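Local coordinates for dihydrodipicolinate synthase (Methanocaldococcus jannaschii DSM 2661, PDB 2YXG), which probably catalyses the condensation of pyruvate with aspartate beta-semialdehyde to 4-hydroxy-tetrahydrodipicolinate, a step of lysine biosynthesis, as a homotetramer of TIM barrels, at residues 25-29 / 258-262; 167-171 / 191-195. One frame throughout, in Å; residues are numbered along the deposited sequence.

Contact 1. Residues 25-29 / 258-262; sequences ENINF and GRPAG
Arg259 lays its guanidinium group over one face of the Phe29 ring, a stack in which the two planes are tilted by only 17° and Arg259 CZ lies 3.8 Å from the centroid of the Phe29 ring. The overlap is shifted toward the rim, so that Arg259 NH2 sits 3.4 Å from Phe29 CD1, and the cation-pi geometry puts the positive charge against the pi cloud. Phe29 presents this face because its CG stands anti to the backbone N (chi1 174°), while the arginine chain bends at chi3 to bring its flat end round. At the edge of the guanidinium, near its plane, Asn26 OD1 lies 3.2 Å from Arg259 NH1. The other end of the same amide makes a hydrogen bond from Asn26 ND2 to Pro260 O of 3.3 Å, nearly straight at 170°; the acceptor lies in the amide plane, but the donor sits above the carbonyl plane. Pro260 itself packs its ring against the carboxylate end of Glu25, Pro260 CG being 3.6 Å from Glu25 CD. Glu25 OE2 is 4.2 Å from Arg259 NH2 and well out of the guanidinium plane; no N-H points at it, and any attraction between the charges would be unspecific in direction. Asn26 also touches Pro12, and Ala261 is hydrogen-bonded through its backbone to Phe13. The loop leaves helix 248-256 through a Schellman motif at Gly258, and the contact ties helix 20-32, which follows the first barrel strand, to this loop before helix 273-286, late in the TIM-barrel chain.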
loop_
_atom_site.group_PDB
_atom_site.type_symbol
_atom_site.label_atom_id
_atom_site.label_comp_id
_atom_site.label_asym_id
_atom_site.label_seq_id
_atom_site.Cartn_x
_atom_site.Cartn_y
_atom_site.Cartn_z
ATOM N N GLU A 25 33.540 6.479 23.566
ATOM C CA GLU A 25 33.160 5.439 24.466
ATOM C C GLU A 25 32.185 4.457 23.803
ATOM O O GLU A 25 32.326 3.228 23.958
ATOM C CB GLU A 25 32.617 6.079 25.754
ATOM C CG GLU A 25 31.409 5.393 26.350
ATOM C CD GLU A 25 31.065 5.823 27.792
ATOM O OE1 GLU A 25 31.322 7.002 28.204
ATOM O OE2 GLU A 25 30.516 4.941 28.501
ATOM N N ASN A 26 31.229 4.969 23.017
ATOM C CA ASN A 26 30.327 4.036 22.262
ATOM C C ASN A 26 31.106 3.217 21.244
ATOM O O ASN A 26 30.948 2.010 21.135
ATOM C CB ASN A 26 29.189 4.762 21.553
ATOM C CG ASN A 26 28.166 5.270 22.476
ATOM O OD1 ASN A 26 28.066 4.818 23.594
ATOM N ND2 ASN A 26 27.371 6.241 22.010
ATOM N N ILE A 27 31.977 3.898 20.516
ATOM C CA ILE A 27 32.816 3.208 19.531
ATOM C C ILE A 27 33.621 2.069 20.111
ATOM O O ILE A 27 33.551 0.928 19.620
ATOM C CB ILE A 27 33.706 4.177 18.781
ATOM C CG1 ILE A 27 32.785 5.114 17.977
ATOM C CG2 ILE A 27 34.654 3.401 17.824
ATOM C CD1 ILE A 27 33.457 6.237 17.241
ATOM N N ASN A 28 34.360 2.348 21.166
ATOM C CA ASN A 28 35.153 1.276 21.821
ATOM C C ASN A 28 34.303 0.170 22.411
ATOM O O ASN A 28 34.693 -1.003 22.342
ATOM C CB ASN A 28 36.033 1.881 22.924
ATOM C CG ASN A 28 37.161 2.660 22.367
ATOM O OD1 ASN A 28 37.502 3.731 22.881
ATOM N ND2 ASN A 28 37.770 2.138 21.290
ATOM N N PHE A 29 33.151 0.517 22.993
ATOM C CA PHE A 29 32.199 -0.509 23.414
ATOM C C PHE A 29 31.828 -1.498 22.280
ATOM O O PHE A 29 31.817 -2.692 22.472
ATOM C CB PHE A 29 30.934 0.107 24.004
ATOM C CG PHE A 29 29.857 -0.897 24.336
ATOM C CD1 PHE A 29 30.033 -1.832 25.369
ATOM C CD2 PHE A 29 28.645 -0.885 23.655
ATOM C CE1 PHE A 29 28.975 -2.776 25.730
ATOM C CE2 PHE A 29 27.597 -1.785 23.992
ATOM C CZ PHE A 29 27.769 -2.738 25.032
ATOM N N GLY A 258 22.020 3.954 30.869
ATOM C CA GLY A 258 23.060 4.915 31.234
ATOM C C GLY A 258 24.279 4.967 30.310
ATOM O O GLY A 258 25.377 5.148 30.782
ATOM N N ARG A 259 24.090 4.761 29.009
ATOM C CA ARG A 259 25.164 4.854 28.011
ATOM C C ARG A 259 25.029 6.219 27.314
ATOM O O ARG A 259 23.954 6.816 27.349
ATOM C CB ARG A 259 25.108 3.691 27.007
ATOM C CG ARG A 259 25.234 2.270 27.629
ATOM C CD ARG A 259 25.900 1.204 26.692
ATOM N NE ARG A 259 27.292 0.880 27.120
ATOM C CZ ARG A 259 28.428 1.437 26.651
ATOM N NH1 ARG A 259 28.429 2.378 25.686
ATOM N NH2 ARG A 259 29.597 1.045 27.169
ATOM N N PRO A 260 26.115 6.745 26.718
ATOM C CA PRO A 260 25.943 8.062 26.094
ATOM C C PRO A 260 24.927 8.022 24.960
ATOM O O PRO A 260 24.996 7.134 24.116
ATOM C CB PRO A 260 27.350 8.399 25.549
ATOM C CG PRO A 260 28.291 7.490 26.292
ATOM C CD PRO A 260 27.504 6.242 26.592
ATOM N N ALA A 261 23.978 8.961 24.986
ATOM C CA ALA A 261 22.999 9.208 23.920
ATOM C C ALA A 261 22.474 10.656 24.015
ATOM O O ALA A 261 22.596 11.444 23.079
ATOM C CB ALA A 261 21.836 8.165 23.984
ATOM N N GLY A 262 21.924 11.019 25.166
ATOM C CA GLY A 262 21.221 12.284 25.326
ATOM C C GLY A 262 19.941 12.468 24.477
ATOM O O GLY A 262 19.205 11.507 24.173
#

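Contact 2. Residues 167-171 / 191-195; sequences LSQVS and PIIAL
Pro191 meets the other segment through its ring: Pro191 CB rests 4.0 Å from Leu167 CD1, the two side chains passing at a slant. One residue on, Ile192 rests its CG1 branch against two residues of the 167-171 segment. Ile192 CG1 is 3.8 Å from Leu167 CD2 and 4.1 Å from Val170 CG2, and both encounters bring the side chains across one another at about a right angle. The branch reaches them with CG1 anti to the carbonyl carbon (chi1 -68°), and the terminal CD1 continues along the same two methyls. Beyond the 167-171 segment, Ile192 also touches Val181 and Ser183 of the neighbouring strand 180-183, and its side chain is about 9 Å from that of Lys161, the predicted Schiff-base residue. Ile193 turns the other way, onto helix 209-221. Leu195 then closes the row. Its CD1 methyl meets both Leu167 and Val170, with Leu195 CD1 3.9 Å from Leu167 CB and also 3.9 Å from Val170 CG1; its other methyl, Leu195 CD2, approaches Ser171 CB at 4.1 Å. Leu195 CD1 comes within 3.7 Å of Leu167 O as well, an oxygen already engaged by Ser171 N in the helical turn. A second subunit borders the same region: Tyr232 of that subunit is hydrogen-bonded to Leu195 O and packs on Ser171, and Pro191 of that subunit packs on Pro191 of this chain. Between the two segments themselves no hydrogen bond is made, so adhesion of these successive barrel helices probably rests on the fit of branched aliphatic side chains and on burial, all six touching residues being buried.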
loop_
_atom_site.group_PDB
_atom_site.type_symbol
_atom_site.label_atom_id
_atom_site.label_comp_id
_atom_site.label_asym_id
_atom_site.label_seq_id
_atom_site.Cartn_x
_atom_site.Cartn_y
_atom_site.Cartn_z
ATOM N N LEU A 167 11.483 -9.824 0.365
ATOM C CA LEU A 167 12.744 -10.545 0.284
ATOM C C LEU A 167 12.983 -11.198 -1.027
ATOM O O LEU A 167 14.068 -11.695 -1.290
ATOM C CB LEU A 167 12.888 -11.567 1.400
ATOM C CG LEU A 167 12.968 -10.935 2.801
ATOM C CD1 LEU A 167 13.407 -11.986 3.866
ATOM C CD2 LEU A 167 13.813 -9.662 2.846
ATOM N N SER A 168 12.010 -11.197 -1.905
ATOM C CA SER A 168 12.417 -11.634 -3.247
ATOM C C SER A 168 13.187 -10.562 -3.987
ATOM O O SER A 168 13.873 -10.892 -4.945
ATOM C CB SER A 168 11.288 -12.197 -4.090
ATOM O OG SER A 168 10.474 -11.170 -4.431
ATOM N N GLN A 169 13.091 -9.306 -3.536
ATOM C CA GLN A 169 14.061 -8.339 -4.021
ATOM C C GLN A 169 15.490 -8.753 -3.619
ATOM O O GLN A 169 16.427 -8.570 -4.399
ATOM C CB GLN A 169 13.762 -6.890 -3.633
ATOM C CG GLN A 169 14.837 -5.929 -4.147
ATOM C CD GLN A 169 14.344 -4.526 -4.299
ATOM O OE1 GLN A 169 14.882 -3.583 -3.683
ATOM N NE2 GLN A 169 13.336 -4.346 -5.144
ATOM N N VAL A 170 15.639 -9.305 -2.421
ATOM C CA VAL A 170 16.911 -9.822 -1.984
ATOM C C VAL A 170 17.351 -11.033 -2.852
ATOM O O VAL A 170 18.536 -11.145 -3.218
ATOM C CB VAL A 170 16.953 -10.132 -0.435
ATOM C CG1 VAL A 170 18.099 -11.114 -0.080
ATOM C CG2 VAL A 170 17.021 -8.806 0.411
ATOM N N SER A 171 16.427 -11.918 -3.247
ATOM C CA SER A 171 16.963 -12.987 -4.051
ATOM C C SER A 171 17.236 -12.595 -5.471
ATOM O O SER A 171 18.092 -13.169 -6.091
ATOM C CB SER A 171 16.300 -14.369 -3.877
ATOM O OG SER A 171 14.962 -14.303 -3.655
ATOM N N PRO A 191 16.775 -14.337 8.005
ATOM C CA PRO A 191 16.363 -14.808 6.678
ATOM C C PRO A 191 17.154 -14.215 5.471
ATOM O O PRO A 191 17.431 -14.929 4.488
ATOM C CB PRO A 191 14.882 -14.451 6.625
ATOM C CG PRO A 191 14.689 -13.381 7.576
ATOM C CD PRO A 191 15.693 -13.604 8.678
ATOM N N ILE A 192 17.572 -12.960 5.556
ATOM C CA ILE A 192 18.474 -12.421 4.507
ATOM C C ILE A 192 19.832 -13.183 4.340
ATOM O O ILE A 192 20.263 -13.446 3.248
ATOM C CB ILE A 192 18.633 -10.856 4.635
ATOM C CG1 ILE A 192 17.280 -10.170 4.295
ATOM C CG2 ILE A 192 19.820 -10.334 3.767
ATOM C CD1 ILE A 192 17.243 -8.654 4.530
ATOM N N ILE A 193 20.469 -13.578 5.423
ATOM C CA ILE A 193 21.703 -14.400 5.362
ATOM C C ILE A 193 21.479 -15.808 4.795
ATOM O O ILE A 193 22.297 -16.314 4.005
ATOM C CB ILE A 193 22.396 -14.441 6.729
ATOM C CG1 ILE A 193 22.860 -13.027 7.146
ATOM C CG2 ILE A 193 23.564 -15.348 6.710
ATOM C CD1 ILE A 193 23.295 -12.966 8.648
ATOM N N ALA A 194 20.346 -16.409 5.171
ATOM C CA ALA A 194 19.907 -17.682 4.595
ATOM C C ALA A 194 19.804 -17.587 3.079
ATOM O O ALA A 194 20.138 -18.543 2.351
ATOM C CB ALA A 194 18.553 -18.117 5.208
ATOM N N LEU A 195 19.349 -16.426 2.604
ATOM C CA LEU A 195 19.190 -16.207 1.190
ATOM C C LEU A 195 20.539 -15.951 0.528
ATOM O O LEU A 195 20.602 -15.954 -0.695
ATOM C CB LEU A 195 18.245 -15.042 0.901
ATOM C CG LEU A 195 16.757 -15.410 0.903
ATOM C CD1 LEU A 195 15.850 -14.127 0.903
ATOM C CD2 LEU A 195 16.375 -16.358 -0.272
#

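Contacts 1 and 2 lie on opposite sides of the chain's centre, their centres 32 Å apart, and share no secondary-structure element. Contact 2 is nested in sequence within the long span of chain that contact 1 brackets: it joins two helices only a strand apart, whereas contact 1 brings together residues more than two hundred positions distant. Burial and chemistry change together. Partly buried contact 1, which no other subunit touches, combines a stacked cation, an amide hydrogen bond and a proline ring. Buried contact 2, bordered by a second subunit, is aliphatic. One barrel thus combines polar and cation-pi contacts where burial is partial, and apolar packing where burial is complete, beside the subunit interface.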